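Local structure of uncharacterized protein, DUF633, LMOf2365_1472 (3GNL) at residues A[26-31]-A[83-88]; A[94-99]-A[106-111]; A[206-211]-A[219-224]. The protein is of unknown function but probably acts as an S-adenosylmethionine-dependent methyltransferase that modifies N1 of adenine 22 in tRNA. All blocks are in the same frame, centred on the assembly; numbering follows the deposited sequence. Where two conformers were deposited one is given.

Contact 1: residues A[26-31]-A[83-88]; sequences ADIGSD and AVIEKK
A small, buried, wholly apolar contact, in which the loop between strands 74-78 and 93-99 packs on one face of the inner strand 23-28, brings Ala26 and Ile28 against Val84 and Ile85. Four methyl groups do most of the touching. The methyl of Ala26 points at the loop and rests against the far end of Ile85, with CB 3.8 Å from CD1 and slightly farther from CG1. Ile85 reaches it because its CG1 stands beside the backbone N (chi1 -66°) and the chain is extended beyond that, presenting CD1 as its foremost atom.

Ile28 works differently: its side chain leaves the strand obliquely, and a bend at chi2 (-64°) brings CD1 round to within 3.8 Å of Val84 CG2, the closest pair between these two residues. Ile28 CD1 also comes 4.5 Å from Ile85 CD1, which closes the patch between the two loop residues.

Asp27 to Ser30 form a type II turn that overlaps the strand, with Gly29 taking the positive phi of its third position. Such a glycine-containing turn after the first strand is the setting of the first conserved methyltransferase motif in Rossmann-like enzymes, consistent with a cofactor site here. Ser30 OG donates to Asp27 OD2 at 2.7 Å, approaching from above the carboxylate plane, which ties the turn together. On the loop side, the carbonyls of Val84 and Ile85 are taken up by Arg77 and Lys114.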
loop_
_atom_site.group_PDB
_atom_site.type_symbol
_atom_site.label_atom_id
_atom_site.label_comp_id
_atom_site.label_asym_id
_atom_site.label_seq_id
_atom_site.Cartn_x
_atom_site.Cartn_y
_atom_site.Cartn_z
ATOM N N ALA A 26 13.083 4.204 -4.818
ATOM C CA ALA A 26 12.399 4.087 -6.098
ATOM C C ALA A 26 10.898 4.171 -5.890
ATOM O O ALA A 26 10.342 3.379 -5.122
ATOM C CB ALA A 26 12.771 2.812 -6.839
ATOM N N ASP A 27 10.270 5.133 -6.565
ATOM C CA ASP A 27 8.842 5.363 -6.503
ATOM C C ASP A 27 8.194 4.836 -7.787
ATOM O O ASP A 27 8.276 5.475 -8.846
ATOM C CB ASP A 27 8.574 6.874 -6.320
ATOM C CG ASP A 27 7.119 7.189 -6.052
ATOM O OD1 ASP A 27 6.364 6.234 -5.773
ATOM O OD2 ASP A 27 6.731 8.372 -6.102
ATOM N N ILE A 28 7.508 3.712 -7.652
ATOM C CA ILE A 28 6.942 2.997 -8.787
ATOM C C ILE A 28 5.574 3.532 -9.141
ATOM O O ILE A 28 4.674 3.535 -8.283
ATOM C CB ILE A 28 6.847 1.537 -8.444
ATOM C CG1 ILE A 28 8.192 1.062 -7.894
ATOM C CG2 ILE A 28 6.350 0.754 -9.665
ATOM C CD1 ILE A 28 9.424 1.130 -8.945
ATOM N N GLY A 29 5.361 3.937 -10.384
ATOM C CA GLY A 29 4.108 4.617 -10.712
ATOM C C GLY A 29 3.975 5.929 -9.980
ATOM O O GLY A 29 2.894 6.293 -9.448
ATOM N N SER A 30 5.062 6.688 -9.958
ATOM C CA SER A 30 5.110 7.922 -9.166
ATOM C C SER A 30 4.062 8.928 -9.611
ATOM O O SER A 30 3.857 9.151 -10.823
ATOM C CB SER A 30 6.485 8.541 -9.393
ATOM O OG SER A 30 6.668 9.631 -8.516
ATOM N N ASP A 31 3.402 9.557 -8.650
ATOM C CA ASP A 31 2.433 10.585 -8.944
ATOM C C ASP A 31 3.170 11.887 -9.257
ATOM O O ASP A 31 3.506 12.617 -8.320
ATOM C CB ASP A 31 1.517 10.739 -7.719
ATOM C CG ASP A 31 0.347 11.653 -7.977
ATOM O OD1 ASP A 31 0.303 12.318 -9.044
ATOM O OD2 ASP A 31 -0.525 11.731 -7.084
ATOM N N ALA A 83 10.858 -3.015 -13.417
ATOM C CA ALA A 83 11.744 -2.995 -14.625
ATOM C C ALA A 83 12.583 -1.706 -14.651
ATOM O O ALA A 83 13.615 -1.632 -15.334
ATOM C CB ALA A 83 10.940 -3.122 -15.897
ATOM N N VAL A 84 12.167 -0.702 -13.890
ATOM C CA VAL A 84 12.902 0.556 -13.883
ATOM C C VAL A 84 14.079 0.528 -12.913
ATOM O O VAL A 84 14.880 1.459 -12.897
ATOM C CB VAL A 84 11.984 1.781 -13.605
ATOM C CG1 VAL A 84 10.899 1.926 -14.678
ATOM C CG2 VAL A 84 11.409 1.737 -12.127
ATOM N N ILE A 85 14.201 -0.525 -12.119
ATOM C CA ILE A 85 15.265 -0.647 -11.127
ATOM C C ILE A 85 16.365 -1.550 -11.664
ATOM O O ILE A 85 16.096 -2.554 -12.315
ATOM C CB ILE A 85 14.753 -1.239 -9.781
ATOM C CG1 ILE A 85 13.784 -0.287 -9.086
ATOM C CG2 ILE A 85 15.902 -1.536 -8.827
ATOM C CD1 ILE A 85 13.251 -0.876 -7.784
ATOM N N GLU A 86 17.607 -1.184 -11.376
ATOM C CA GLU A 86 18.729 -2.038 -11.735
ATOM C C GLU A 86 19.580 -2.285 -10.492
ATOM O O GLU A 86 19.601 -1.459 -9.564
ATOM C CB GLU A 86 19.532 -1.386 -12.863
ATOM C CG GLU A 86 19.933 -2.342 -13.963
ATOM C CD GLU A 86 18.765 -2.778 -14.840
ATOM O OE1 GLU A 86 18.149 -1.912 -15.506
ATOM O OE2 GLU A 86 18.477 -4.000 -14.877
ATOM N N LYS A 87 20.266 -3.435 -10.455
ATOM C CA LYS A 87 21.130 -3.788 -9.313
ATOM C C LYS A 87 22.102 -2.670 -8.940
ATOM O O LYS A 87 22.258 -2.356 -7.755
ATOM C CB LYS A 87 21.895 -5.100 -9.571
ATOM N N LYS A 88 22.726 -2.045 -9.952
ATOM C CA LYS A 88 23.719 -0.985 -9.712
ATOM C C LYS A 88 23.129 0.294 -9.111
ATOM O O LYS A 88 23.864 1.126 -8.569
ATOM C CB LYS A 88 24.574 -0.682 -10.962
ATOM C CG LYS A 88 23.833 -0.105 -12.163
ATOM C CD LYS A 88 24.820 0.361 -13.235
ATOM C CE LYS A 88 24.162 0.413 -14.614
ATOM N NZ LYS A 88 23.542 -0.903 -15.002
#

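Contact 2: residues A[94-99]-A[106-111]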
loop_
_atom_site.group_PDB
_atom_site.type_symbol
_atom_site.label_atom_id
_atom_site.label_comp_id
_atom_site.label_asym_id
_atom_site.label_seq_id
_atom_site.Cartn_x
_atom_site.Cartn_y
_atom_site.Cartn_z
ATOM N N ILE A 94 11.666 1.027 -1.600
ATOM C CA ILE A 94 10.768 1.117 -2.746
ATOM C C ILE A 94 9.391 1.545 -2.257
ATOM O O ILE A 94 8.912 0.995 -1.235
ATOM C CB ILE A 94 10.610 -0.220 -3.492
ATOM C CG1 ILE A 94 11.965 -0.768 -4.005
ATOM C CG2 ILE A 94 9.601 -0.083 -4.657
ATOM C CD1 ILE A 94 11.845 -2.119 -4.652
ATOM N N VAL A 95 8.834 2.568 -2.934
ATOM C CA VAL A 95 7.472 3.068 -2.676
ATOM C C VAL A 95 6.580 2.613 -3.796
ATOM O O VAL A 95 6.929 2.768 -4.948
ATOM C CB VAL A 95 7.442 4.608 -2.632
ATOM C CG1 VAL A 95 6.052 5.179 -2.406
ATOM C CG2 VAL A 95 8.409 5.150 -1.575
ATOM N N ILE A 96 5.435 1.995 -3.466
ATOM C CA ILE A 96 4.417 1.667 -4.502
ATOM C C ILE A 96 3.080 2.115 -3.903
ATOM O O ILE A 96 2.586 1.481 -2.943
ATOM C CB ILE A 96 4.376 0.145 -4.879
ATOM C CG1 ILE A 96 5.805 -0.408 -5.044
ATOM C CG2 ILE A 96 3.542 -0.058 -6.171
ATOM C CD1 ILE A 96 5.861 -1.897 -5.304
ATOM N N ALA A 97 2.533 3.196 -4.454
ATOM C CA ALA A 97 1.312 3.836 -3.933
ATOM C C ALA A 97 0.292 4.031 -5.052
ATOM O O ALA A 97 0.655 4.053 -6.217
ATOM C CB ALA A 97 1.659 5.183 -3.283
ATOM N N GLY A 98 -0.985 4.131 -4.667
ATOM C CA GLY A 98 -2.045 4.549 -5.587
ATOM C C GLY A 98 -2.425 3.508 -6.612
ATOM O O GLY A 98 -2.813 3.849 -7.714
HETATM N N MSE A 99 -2.295 2.236 -6.233
HETATM C CA MSE A 99 -2.632 1.126 -7.145
HETATM C C MSE A 99 -3.365 0.099 -6.321
HETATM O O MSE A 99 -3.215 0.041 -5.104
HETATM C CB MSE A 99 -1.347 0.446 -7.626
HETATM C CG MSE A 99 -0.527 1.282 -8.511
HETATM SE SE MSE A 99 0.931 0.199 -9.132
HETATM C CE MSE A 99 2.292 1.625 -9.147
ATOM N N THR A 106 1.509 -8.226 -7.734
ATOM C CA THR A 106 2.029 -8.713 -9.045
ATOM C C THR A 106 3.375 -8.044 -9.345
ATOM O O THR A 106 4.340 -8.726 -9.719
ATOM C CB THR A 106 1.004 -8.496 -10.167
ATOM O OG1 THR A 106 -0.163 -9.268 -9.847
ATOM C CG2 THR A 106 1.536 -8.949 -11.546
ATOM N N ILE A 107 3.445 -6.736 -9.094
ATOM C CA ILE A 107 4.676 -5.973 -9.300
ATOM C C ILE A 107 5.803 -6.542 -8.441
ATOM O O ILE A 107 6.943 -6.697 -8.923
ATOM C CB ILE A 107 4.449 -4.466 -9.032
ATOM C CG1 ILE A 107 3.667 -3.873 -10.203
ATOM C CG2 ILE A 107 5.809 -3.729 -8.826
ATOM C CD1 ILE A 107 3.191 -2.482 -9.948
ATOM N N LEU A 108 5.516 -6.818 -7.177
ATOM C CA LEU A 108 6.495 -7.400 -6.248
ATOM C C LEU A 108 6.944 -8.817 -6.616
ATOM O O LEU A 108 8.137 -9.143 -6.472
ATOM C CB LEU A 108 5.975 -7.392 -4.801
ATOM C CG LEU A 108 5.795 -5.994 -4.200
ATOM C CD1 LEU A 108 5.048 -6.092 -2.875
ATOM C CD2 LEU A 108 7.163 -5.266 -3.978
ATOM N N GLU A 109 6.004 -9.638 -7.076
ATOM C CA GLU A 109 6.311 -11.013 -7.488
ATOM C C GLU A 109 7.067 -11.063 -8.816
ATOM O O GLU A 109 8.140 -11.670 -8.880
ATOM C CB GLU A 109 5.043 -11.874 -7.501
ATOM C CG GLU A 109 4.436 -12.017 -6.104
ATOM C CD GLU A 109 3.079 -12.719 -6.078
ATOM O OE1 GLU A 109 2.394 -12.746 -7.129
ATOM O OE2 GLU A 109 2.698 -13.193 -4.977
ATOM N N GLU A 110 6.558 -10.420 -9.863
ATOM C CA GLU A 110 7.279 -10.384 -11.150
ATOM C C GLU A 110 8.633 -9.699 -11.010
ATOM O O GLU A 110 9.586 -10.067 -11.696
ATOM C CB GLU A 110 6.468 -9.691 -12.229
ATOM C CG GLU A 110 5.202 -10.416 -12.618
ATOM C CD GLU A 110 4.357 -9.641 -13.602
ATOM O OE1 GLU A 110 4.680 -8.475 -13.938
ATOM O OE2 GLU A 110 3.338 -10.199 -14.043
ATOM N N GLY A 111 8.729 -8.720 -10.120
ATOM C CA GLY A 111 9.969 -7.967 -9.951
ATOM C C GLY A 111 10.804 -8.457 -8.797
ATOM O O GLY A 111 11.622 -7.721 -8.249
#
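Ile107 is the first residue of helix segment 106-111 to meet the strand, and it does so with two different branches. Its CG1 arm, extended at chi2 (170°), carries CD1 to Met99, a selenomethionine in this crystal, whose SE lies 3.6 Å away. Ile107 CD1 approaches SE nearly in line with the CG-SE bond of Met99, the two side chains as a whole running at about a right angle. The other branch of Ile107, CG2, approaches Ile96, with CG2 4.0 Å from Ile96 CD1.

Leu108 follows, and although its side chain sets off along the helix flank, its end swings back to the strand, bringing CD2 to 3.8 Å from Ile96 CD1. One methyl of Ile96 therefore takes up both successive helix residues. It can do so because Ile96 holds CG1 beside its own backbone N and is straight at chi2 (176°), so that CD1 stands out from the sheet toward the helix. Leu108 also reaches Leu123 on strand 120-125 and Leu132 and Trp135 on helix 129-139, while Ile107 touches Leu82 in the loop before strand 93-99.

Gly111 is the first residue to leave helical phi/psi, and its N still donates to Ile107 O at 3.0 Å.

The strand, the helix that follows it and the parallel strand 120-125 make up a beta-alpha-beta unit, with helix 101-110 packed on strand 93-99. The seven-stranded sheet to which it belongs has the order 3-2-1-4-5-7-6, with strand 154-163 antiparallel to both its neighbours, and this topology is that of the class I, Rossmann-like methyltransferase fold.

Contact 3: residues A[206-211]-A[219-224]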
loop_
_atom_site.group_PDB
_atom_site.type_symbol
_atom_site.label_atom_id
_atom_site.label_comp_id
_atom_site.label_asym_id
_atom_site.label_seq_id
_atom_site.Cartn_x
_atom_site.Cartn_y
_atom_site.Cartn_z
ATOM N N THR A 206 -30.604 -8.811 2.624
ATOM C CA THR A 206 -31.142 -8.655 1.270
ATOM C C THR A 206 -31.182 -10.001 0.546
ATOM O O THR A 206 -32.188 -10.347 -0.092
ATOM C CB THR A 206 -30.324 -7.648 0.479
ATOM O OG1 THR A 206 -30.502 -6.367 1.083
ATOM C CG2 THR A 206 -30.741 -7.617 -0.971
ATOM N N ILE A 207 -30.121 -10.792 0.669
ATOM C CA ILE A 207 -30.107 -12.063 -0.036
ATOM C C ILE A 207 -31.091 -13.058 0.584
ATOM O O ILE A 207 -31.796 -13.762 -0.158
ATOM C CB ILE A 207 -28.694 -12.676 -0.021
ATOM C CG1 ILE A 207 -27.760 -11.787 -0.846
ATOM C CG2 ILE A 207 -28.719 -14.133 -0.599
ATOM C CD1 ILE A 207 -26.293 -12.173 -0.645
ATOM N N SER A 208 -31.124 -13.075 1.915
ATOM C CA SER A 208 -31.862 -14.061 2.701
ATOM C C SER A 208 -33.333 -13.884 2.488
ATOM O O SER A 208 -34.090 -14.866 2.559
ATOM C CB SER A 208 -31.550 -13.887 4.189
ATOM O OG SER A 208 -30.207 -14.258 4.457
ATOM N N ASN A 209 -33.737 -12.654 2.201
ATOM C CA ASN A 209 -35.151 -12.369 1.999
ATOM C C ASN A 209 -35.599 -12.410 0.545
ATOM O O ASN A 209 -36.717 -12.029 0.243
ATOM C CB ASN A 209 -35.559 -11.054 2.674
ATOM C CG ASN A 209 -35.305 -11.057 4.199
ATOM O OD1 ASN A 209 -35.588 -12.035 4.896
ATOM N ND2 ASN A 209 -34.792 -9.947 4.715
ATOM N N ASN A 210 -34.751 -12.901 -0.351
ATOM C CA ASN A 210 -35.145 -13.156 -1.752
ATOM C C ASN A 210 -35.095 -14.659 -2.024
ATOM O O ASN A 210 -34.363 -15.111 -2.910
ATOM C CB ASN A 210 -34.187 -12.479 -2.753
ATOM C CG ASN A 210 -34.124 -10.985 -2.613
ATOM O OD1 ASN A 210 -33.204 -10.336 -3.148
ATOM N ND2 ASN A 210 -35.076 -10.419 -1.864
ATOM N N GLN A 211 -35.863 -15.428 -1.253
ATOM C CA GLN A 211 -35.921 -16.879 -1.381
ATOM C C GLN A 211 -36.486 -17.242 -2.765
ATOM O O GLN A 211 -37.392 -16.554 -3.270
ATOM C CB GLN A 211 -36.793 -17.489 -0.273
ATOM C CG GLN A 211 -36.766 -16.748 1.054
ATOM C CD GLN A 211 -35.997 -17.479 2.130
ATOM O OE1 GLN A 211 -36.578 -17.921 3.130
ATOM N NE2 GLN A 211 -34.685 -17.603 1.948
ATOM N N ALA A 219 -23.121 -19.509 -0.229
ATOM C CA ALA A 219 -21.687 -19.449 -0.016
ATOM C C ALA A 219 -21.299 -17.988 0.225
ATOM O O ALA A 219 -20.474 -17.707 1.099
ATOM C CB ALA A 219 -20.936 -20.020 -1.192
ATOM N N LYS A 220 -21.926 -17.076 -0.521
ATOM C CA LYS A 220 -21.668 -15.639 -0.330
ATOM C C LYS A 220 -22.041 -15.222 1.103
ATOM O O LYS A 220 -21.296 -14.466 1.772
ATOM C CB LYS A 220 -22.413 -14.816 -1.396
ATOM C CG LYS A 220 -22.141 -13.292 -1.395
ATOM C CD LYS A 220 -22.370 -12.673 -2.803
ATOM C CE LYS A 220 -21.590 -11.334 -2.951
ATOM N NZ LYS A 220 -22.209 -10.345 -3.911
ATOM N N ILE A 221 -23.166 -15.724 1.605
ATOM C CA ILE A 221 -23.621 -15.445 2.957
ATOM C C ILE A 221 -22.624 -15.966 3.999
ATOM O O ILE A 221 -22.275 -15.256 4.919
ATOM C CB ILE A 221 -25.058 -15.991 3.214
ATOM C CG1 ILE A 221 -26.080 -15.131 2.453
ATOM C CG2 ILE A 221 -25.414 -16.054 4.691
ATOM C CD1 ILE A 221 -27.524 -15.528 2.713
ATOM N N ARG A 222 -22.187 -17.219 3.846
ATOM C CA ARG A 222 -21.132 -17.757 4.695
ATOM C C ARG A 222 -19.885 -16.863 4.708
ATOM O O ARG A 222 -19.347 -16.583 5.782
ATOM C CB ARG A 222 -20.769 -19.174 4.269
ATOM C CG ARG A 222 -21.490 -20.225 5.084
ATOM C CD ARG A 222 -21.109 -21.648 4.649
ATOM N NE ARG A 222 -21.882 -22.063 3.472
ATOM C CZ ARG A 222 -21.384 -22.252 2.249
ATOM N NH1 ARG A 222 -20.087 -22.087 1.992
ATOM N NH2 ARG A 222 -22.197 -22.604 1.275
ATOM N N GLU A 223 -19.443 -16.429 3.529
ATOM C CA GLU A 223 -18.296 -15.525 3.437
ATOM C C GLU A 223 -18.553 -14.211 4.199
ATOM O O GLU A 223 -17.725 -13.764 4.986
ATOM C CB GLU A 223 -17.886 -15.236 1.993
ATOM C CG GLU A 223 -16.767 -14.176 1.969
ATOM C CD GLU A 223 -15.947 -14.129 0.692
ATOM O OE1 GLU A 223 -16.525 -13.860 -0.391
ATOM O OE2 GLU A 223 -14.702 -14.313 0.792
ATOM N N LEU A 224 -19.719 -13.611 3.984
ATOM C CA LEU A 224 -20.058 -12.371 4.680
ATOM C C LEU A 224 -20.142 -12.578 6.198
ATOM O O LEU A 224 -19.703 -11.720 6.992
ATOM C CB LEU A 224 -21.379 -11.803 4.139
ATOM C CG LEU A 224 -21.322 -11.314 2.700
ATOM C CD1 LEU A 224 -22.760 -11.172 2.186
ATOM C CD2 LEU A 224 -20.579 -9.993 2.584
#
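The CA atoms of Ile207 and Ile221 lie 7.9 Å apart, the nearest pair across two helices where helix 187-208 runs out and helix 215-235 has turned back alongside it. Ile221 does the reaching. Its CG1 stands beside the backbone N (chi1 -72°) and chi2 is extended (-176°), so CD1 projects from its helix into the angle between Ile207 and Ser208. There CD1 packs 3.8 Å from Ile207 CG2, the two isoleucine side chains lying alongside and pointing oppositely, and it lies 3.4 Å from Ser208 OG.

The second of these is a methyl laid against a hydroxyl rather than a polar bond. Ser208 OG is hydrogen-bonded on its own helix to the carbonyl of Ile204, one turn back, and the methyl packs against it. Ile207 has a further branch: its CD1 extends toward Lys220, whose aliphatic CG comes within 4.4 Å at the exposed margin of the contact. Past Ser208 the chain abandons helical geometry at Asn209.

Ile221 also touches Ile204, and one turn on Leu224 packs on Trp200, Ile203 and Ile204, so the same face of helix 215-235 continues the packing. The residues met lie earlier on the first helix as the second advances, as in an antiparallel helical hairpin, and this contact sits near its turn, its centre about 31 Å from the centre of the chain.

In the fold
The three contacts follow one another along the chain without overlap. Contacts 1 and 2 belong to the same sheet, their centres 10 Å apart: strands 23-28 and 93-99 are neighbours in it, and backbone bonds through Val95 join segment 26-31 directly to segment 94-99. Each packs a different element, a loop or a helix, against these central strands of the Rossmann-like domain. Contact 3 stands apart, its centre 44 Å from that of contact 1 and 35 Å from that of contact 2. The protein thus combines a probable catalytic core with a C-terminal helical hairpin, on the opposite side of the chain's centre from contact 1, whose contact 3 touches neither of the others.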